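Local coordinates for ESX-1 secretion system protein EccA1 (Mycobacterium tuberculosis, PDB 4F3V) that probably supplies energy, as an ATPase, for export of virulence factors through the ESX-1 type VII secretion system, this chain being its N-terminal TPR domain, at residues A[30-35]-A[40-45]; A[209-214]-A[232-237]. All blocks are in the same frame, centred on the assembly; numbering follows the deposited sequence.

In the fold
Interactions 1 and 2 are two antiparallel helix–helix packings in the mostly helical, tetratricopeptide-type N-terminal domain of EccA1. They follow one another along the chain: interaction 1 joins helix 22-35 to helix 40-48 across a four-residue connection, and interaction 2 comes much later, joining helix 207-221 to helix 224-237. Their centres lie about 40 Å apart on opposite sides of the chain's centre; they share no helix, and with their nearest atoms about 27 Å apart they do not touch. Each is a local pairing of helices consecutive in sequence, and together they illustrate how an elongated repeat-type domain is built from neighbour-to-neighbour contacts spread along its length.

Interaction 1 (A[30-35]-A[40-45]); sequences TEITNY and CDAWIG
The methyl CG2 of Thr33 rests over one face of the Trp43 indole, 3.6 Å from the centroid of the five-membered ring and only 15° off its normal, a CH-pi contact. Its nearest ring atom is Trp43 CE2, at 3.5 Å. The six-membered ring extends under Thr33 as well, where its CZ2 lies 3.6 Å from Thr33 CB. Beside this pair, Ala42 CB fits against both Ile32 and Thr33, 3.6 Å from Ile32 CG2 and 3.8 Å from Thr33 CG2. The small methyl of Ala42 suits a place where two helices come close: the axes of 30-35 and 40-45 approach to 8.7 Å, and the CA atoms of Thr33 and Ala42 are 6.4 Å apart.

Torsions sort the branches. In Ile32, chi1 of -63° leaves CG2 opposite the backbone N and directs this short branch at Ala42. Thr33, with chi1 of 62°, sends CG2 to the indole while OG1 turns to polar partners, hydrogen bonding with Arg46 NH1 just beyond the second segment. A threonine thus serves both needs, giving a methyl to the ring and a hydroxyl to a charged group. At the rim of that same five-membered ring, Trp43 NE1 donates a hydrogen bond to Glu37 O, in the connection between the helices, which helps fix the rotation of the indole.

This is an antiparallel helical hairpin with a short connection, as expected of TPR-like folds. Around it, helix 2-17 packs on the 30-35 side through Leu10, which touches Ile32, and it also reaches Asp41 through Phe11. Helix 54-62 meets the indole of Trp43 with Thr56, Arg59 and Ala60, and helix 101-115 brings Ile104 against Cys40 and Ile44.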
loop_
_atom_site.group_PDB
_atom_site.type_symbol
_atom_site.label_atom_id
_atom_site.label_comp_id
_atom_site.label_asym_id
_atom_site.label_seq_id
_atom_site.Cartn_x
_atom_site.Cartn_y
_atom_site.Cartn_z
ATOM N N THR A 30 -5.621 19.460 14.295
ATOM C CA THR A 30 -5.958 18.677 15.470
ATOM C C THR A 30 -6.993 19.397 16.329
ATOM O O THR A 30 -7.886 18.764 16.880
ATOM C CB THR A 30 -4.686 18.353 16.276
ATOM O OG1 THR A 30 -3.831 17.560 15.447
ATOM C CG2 THR A 30 -5.003 17.598 17.569
ATOM N N GLU A 31 -6.874 20.714 16.435
ATOM C CA GLU A 31 -7.871 21.499 17.115
ATOM C C GLU A 31 -9.252 21.301 16.455
ATOM O O GLU A 31 -10.252 21.166 17.158
ATOM C CB GLU A 31 -7.484 22.967 17.076
ATOM C CG GLU A 31 -8.395 23.903 17.840
ATOM C CD GLU A 31 -8.217 23.832 19.331
ATOM O OE1 GLU A 31 -7.377 23.069 19.827
ATOM O OE2 GLU A 31 -8.934 24.558 20.021
ATOM N N ILE A 32 -9.296 21.251 15.123
ATOM C CA ILE A 32 -10.571 20.998 14.415
ATOM C C ILE A 32 -11.148 19.630 14.774
ATOM O O ILE A 32 -12.315 19.531 15.208
ATOM C CB ILE A 32 -10.442 21.140 12.892
ATOM C CG1 ILE A 32 -10.048 22.585 12.532
ATOM C CG2 ILE A 32 -11.738 20.691 12.198
ATOM C CD1 ILE A 32 -9.441 22.713 11.165
ATOM N N THR A 33 -10.329 18.579 14.663
ATOM C CA THR A 33 -10.830 17.216 14.943
ATOM C C THR A 33 -11.205 17.025 16.406
ATOM O O THR A 33 -12.110 16.256 16.704
ATOM C CB THR A 33 -9.853 16.113 14.509
ATOM O OG1 THR A 33 -8.633 16.240 15.236
ATOM C CG2 THR A 33 -9.586 16.194 13.024
ATOM N N ASN A 34 -10.532 17.731 17.315
ATOM C CA ASN A 34 -10.945 17.762 18.721
ATOM C C ASN A 34 -12.355 18.275 18.939
ATOM O O ASN A 34 -13.029 17.819 19.854
ATOM C CB ASN A 34 -9.992 18.627 19.570
ATOM C CG ASN A 34 -8.677 17.923 19.880
ATOM O OD1 ASN A 34 -8.494 16.751 19.553
ATOM N ND2 ASN A 34 -7.766 18.636 20.550
ATOM N N TYR A 35 -12.790 19.232 18.117
ATOM C CA TYR A 35 -14.141 19.796 18.205
ATOM C C TYR A 35 -15.148 19.107 17.302
ATOM O O TYR A 35 -16.326 19.142 17.580
ATOM C CB TYR A 35 -14.113 21.284 17.861
ATOM C CG TYR A 35 -13.693 22.108 19.084
ATOM C CD1 TYR A 35 -12.368 22.103 19.535
ATOM C CD2 TYR A 35 -14.631 22.837 19.816
ATOM C CE1 TYR A 35 -11.987 22.811 20.669
ATOM C CE2 TYR A 35 -14.261 23.557 20.946
ATOM C CZ TYR A 35 -12.942 23.540 21.365
ATOM O OH TYR A 35 -12.595 24.247 22.487
ATOM N N CYS A 40 -13.687 15.208 8.160
ATOM C CA CYS A 40 -12.856 14.456 7.228
ATOM C C CYS A 40 -11.655 15.246 6.687
ATOM O O CYS A 40 -10.522 14.797 6.794
ATOM C CB CYS A 40 -13.723 13.986 6.072
ATOM S SG CYS A 40 -12.864 12.912 4.898
ATOM N N ASP A 41 -11.898 16.454 6.182
ATOM C CA ASP A 41 -10.815 17.276 5.603
ATOM C C ASP A 41 -9.675 17.584 6.588
ATOM O O ASP A 41 -8.521 17.662 6.186
ATOM C CB ASP A 41 -11.364 18.589 5.009
ATOM C CG ASP A 41 -12.317 18.347 3.855
ATOM O OD1 ASP A 41 -12.418 17.182 3.383
ATOM O OD2 ASP A 41 -12.937 19.321 3.399
ATOM N N ALA A 42 -10.004 17.743 7.861
ATOM C CA ALA A 42 -8.982 17.969 8.884
ATOM C C ALA A 42 -8.194 16.700 9.243
ATOM O O ALA A 42 -7.007 16.776 9.552
ATOM C CB ALA A 42 -9.606 18.627 10.124
ATOM N N TRP A 43 -8.843 15.538 9.233
ATOM C CA TRP A 43 -8.118 14.277 9.357
ATOM C C TRP A 43 -7.133 14.103 8.231
ATOM O O TRP A 43 -5.987 13.719 8.473
ATOM C CB TRP A 43 -9.045 13.068 9.438
ATOM C CG TRP A 43 -9.875 13.016 10.695
ATOM C CD1 TRP A 43 -11.234 13.257 10.808
ATOM C CD2 TRP A 43 -9.422 12.732 12.051
ATOM N NE1 TRP A 43 -11.641 13.138 12.102
ATOM C CE2 TRP A 43 -10.590 12.832 12.900
ATOM C CE3 TRP A 43 -8.197 12.440 12.627
ATOM C CZ2 TRP A 43 -10.526 12.625 14.265
ATOM C CZ3 TRP A 43 -8.143 12.234 13.996
ATOM C CH2 TRP A 43 -9.288 12.320 14.801
ATOM N N ILE A 44 -7.529 14.464 7.013
ATOM C CA ILE A 44 -6.626 14.419 5.867
ATOM C C ILE A 44 -5.485 15.457 6.024
ATOM O O ILE A 44 -4.341 15.197 5.673
ATOM C CB ILE A 44 -7.412 14.592 4.536
ATOM C CG1 ILE A 44 -8.377 13.391 4.364
ATOM C CG2 ILE A 44 -6.469 14.718 3.340
ATOM C CD1 ILE A 44 -9.420 13.577 3.263
ATOM N N GLY A 45 -5.813 16.632 6.526
ATOM C CA GLY A 45 -4.791 17.647 6.855
ATOM C C GLY A 45 -3.751 17.090 7.817
ATOM O O GLY A 45 -2.549 17.300 7.633
#

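Interaction 2 (A[209-214]-A[232-237]); sequences AIAWYL and EWLQTT
Ala211 meets Trp233 and Leu234 where two consecutive helices, 207-221 and 224-237, fold back on each other as an antiparallel helical hairpin of the TPR-type domain. The short segment axes pass 10.0 Å apart, with 151° between their directions.

Apolar packing carries the contact. Ala211 CB, aimed at the other helix, sits 3.6 Å from Leu234 CG and 3.5 Å from Trp233 CZ3; having a single methyl, it leaves room for both larger neighbours. Leu234 sends CD1 alongside the helix, 3.7 Å from the backbone N of Trp212, so the leucine packs partly on main chain, and that methyl also lies at the edge of the Trp212 indole. With CG opposite the backbone N (chi1 177°), Trp233 swings its six-membered ring toward Ala211, at the exposed margin of the contact.

A cation-pi interaction extends the contact to a third helix: Trp212 pairs with Lys242 and touches Ala246, both of helix 241-248, whose Val243 packs on Leu234.

The side-chain hydrogen bonds of Thr236 and Thr237 are local to segment 232-237, at the C-terminal end of helix 224-237. Threonine suits such positions because its hydroxyl can fold back on a carbonyl of the preceding turn. Thr236 OG1 donates to Glu232 O, while Thr237 OG1 donates to Trp233 O at 2.8 Å, from 40° out of the carbonyl plane.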
loop_
_atom_site.group_PDB
_atom_site.type_symbol
_atom_site.label_atom_id
_atom_site.label_comp_id
_atom_site.label_asym_id
_atom_site.label_seq_id
_atom_site.Cartn_x
_atom_site.Cartn_y
_atom_site.Cartn_z
ATOM N N ALA A 209 11.561 -5.618 -3.219
ATOM C CA ALA A 209 10.870 -6.896 -3.402
ATOM C C ALA A 209 11.355 -7.598 -4.669
ATOM O O ALA A 209 11.520 -8.810 -4.690
ATOM C CB ALA A 209 9.345 -6.702 -3.463
ATOM N N ILE A 210 11.592 -6.843 -5.734
ATOM C CA ILE A 210 12.063 -7.426 -6.982
ATOM C C ILE A 210 13.396 -8.170 -6.726
ATOM O O ILE A 210 13.523 -9.362 -7.048
ATOM C CB ILE A 210 12.235 -6.369 -8.094
ATOM C CG1 ILE A 210 10.864 -5.877 -8.586
ATOM C CG2 ILE A 210 13.011 -6.970 -9.266
ATOM C CD1 ILE A 210 10.935 -4.673 -9.521
ATOM N N ALA A 211 14.376 -7.487 -6.133
ATOM C CA ALA A 211 15.708 -8.101 -5.923
ATOM C C ALA A 211 15.654 -9.241 -4.901
ATOM O O ALA A 211 16.241 -10.288 -5.108
ATOM C CB ALA A 211 16.728 -7.047 -5.500
ATOM N N TRP A 212 14.917 -9.033 -3.811
ATOM C CA TRP A 212 14.779 -10.051 -2.780
ATOM C C TRP A 212 14.203 -11.332 -3.294
ATOM O O TRP A 212 14.737 -12.403 -3.058
ATOM C CB TRP A 212 13.905 -9.543 -1.633
ATOM C CG TRP A 212 13.660 -10.575 -0.580
ATOM C CD1 TRP A 212 12.487 -11.303 -0.345
ATOM C CD2 TRP A 212 14.594 -11.003 0.460
ATOM N NE1 TRP A 212 12.644 -12.147 0.720
ATOM C CE2 TRP A 212 13.891 -12.010 1.255
ATOM C CE3 TRP A 212 15.910 -10.665 0.799
ATOM C CZ2 TRP A 212 14.500 -12.646 2.335
ATOM C CZ3 TRP A 212 16.508 -11.307 1.885
ATOM C CH2 TRP A 212 15.821 -12.287 2.632
ATOM N N TYR A 213 13.097 -11.239 -4.013
ATOM C CA TYR A 213 12.437 -12.439 -4.509
ATOM C C TYR A 213 13.184 -13.080 -5.675
ATOM O O TYR A 213 13.172 -14.310 -5.808
ATOM C CB TYR A 213 10.948 -12.169 -4.799
ATOM C CG TYR A 213 10.128 -12.149 -3.521
ATOM C CD1 TYR A 213 9.810 -13.336 -2.853
ATOM C CD2 TYR A 213 9.696 -10.967 -2.960
ATOM C CE1 TYR A 213 9.076 -13.339 -1.664
ATOM C CE2 TYR A 213 8.963 -10.953 -1.772
ATOM C CZ TYR A 213 8.648 -12.138 -1.139
ATOM O OH TYR A 213 7.923 -12.123 0.030
ATOM N N LEU A 214 13.850 -12.274 -6.505
ATOM C CA LEU A 214 14.765 -12.850 -7.508
ATOM C C LEU A 214 15.853 -13.637 -6.799
ATOM O O LEU A 214 16.173 -14.748 -7.218
ATOM C CB LEU A 214 15.406 -11.786 -8.415
ATOM C CG LEU A 214 14.582 -11.210 -9.585
ATOM C CD1 LEU A 214 15.254 -9.954 -10.176
ATOM C CD2 LEU A 214 14.389 -12.288 -10.666
ATOM N N GLU A 232 24.083 -8.959 -2.565
ATOM C CA GLU A 232 25.127 -7.923 -2.468
ATOM C C GLU A 232 24.642 -6.589 -3.018
ATOM O O GLU A 232 24.910 -5.526 -2.442
ATOM C CB GLU A 232 26.429 -8.358 -3.188
ATOM C CG GLU A 232 27.125 -9.531 -2.520
ATOM C CD GLU A 232 28.357 -10.073 -3.247
ATOM O OE1 GLU A 232 28.563 -9.788 -4.443
ATOM O OE2 GLU A 232 29.126 -10.815 -2.592
ATOM N N TRP A 233 23.914 -6.637 -4.126
ATOM C CA TRP A 233 23.329 -5.423 -4.682
ATOM C C TRP A 233 22.368 -4.800 -3.685
ATOM O O TRP A 233 22.390 -3.579 -3.451
ATOM C CB TRP A 233 22.642 -5.724 -5.999
ATOM C CG TRP A 233 21.980 -4.524 -6.561
ATOM C CD1 TRP A 233 22.555 -3.549 -7.349
ATOM C CD2 TRP A 233 20.601 -4.087 -6.349
ATOM N NE1 TRP A 233 21.646 -2.583 -7.656
ATOM C CE2 TRP A 233 20.459 -2.845 -7.077
ATOM C CE3 TRP A 233 19.495 -4.613 -5.684
ATOM C CZ2 TRP A 233 19.270 -2.149 -7.108
ATOM C CZ3 TRP A 233 18.297 -3.899 -5.719
ATOM C CH2 TRP A 233 18.193 -2.701 -6.406
ATOM N N LEU A 234 21.527 -5.633 -3.070
ATOM C CA LEU A 234 20.558 -5.150 -2.063
ATOM C C LEU A 234 21.234 -4.551 -0.844
ATOM O O LEU A 234 20.821 -3.493 -0.384
ATOM C CB LEU A 234 19.625 -6.258 -1.589
ATOM C CG LEU A 234 18.269 -6.408 -2.255
ATOM C CD1 LEU A 234 17.564 -7.612 -1.597
ATOM C CD2 LEU A 234 17.389 -5.132 -2.152
ATOM N N GLN A 235 22.272 -5.208 -0.323
ATOM C CA GLN A 235 22.946 -4.697 0.866
ATOM C C GLN A 235 23.629 -3.367 0.550
ATOM O O GLN A 235 23.729 -2.501 1.424
ATOM C CB GLN A 235 23.944 -5.724 1.452
ATOM C CG GLN A 235 24.463 -5.445 2.882
ATOM C CD GLN A 235 23.380 -5.196 3.966
ATOM O OE1 GLN A 235 22.178 -5.523 3.816
ATOM N NE2 GLN A 235 23.821 -4.604 5.084
ATOM N N THR A 236 24.057 -3.178 -0.699
ATOM C CA THR A 236 24.649 -1.899 -1.096
ATOM C C THR A 236 23.617 -0.802 -1.249
ATOM O O THR A 236 23.848 0.308 -0.813
ATOM C CB THR A 236 25.434 -2.004 -2.406
ATOM O OG1 THR A 236 26.485 -2.943 -2.232
ATOM C CG2 THR A 236 26.002 -0.669 -2.790
ATOM N N THR A 237 22.473 -1.123 -1.843
ATOM C CA THR A 237 21.499 -0.131 -2.240
ATOM C C THR A 237 20.327 0.029 -1.256
ATOM O O THR A 237 19.760 1.100 -1.165
ATOM C CB THR A 237 20.912 -0.453 -3.641
ATOM O OG1 THR A 237 20.257 -1.734 -3.621
ATOM C CG2 THR A 237 22.019 -0.432 -4.724
#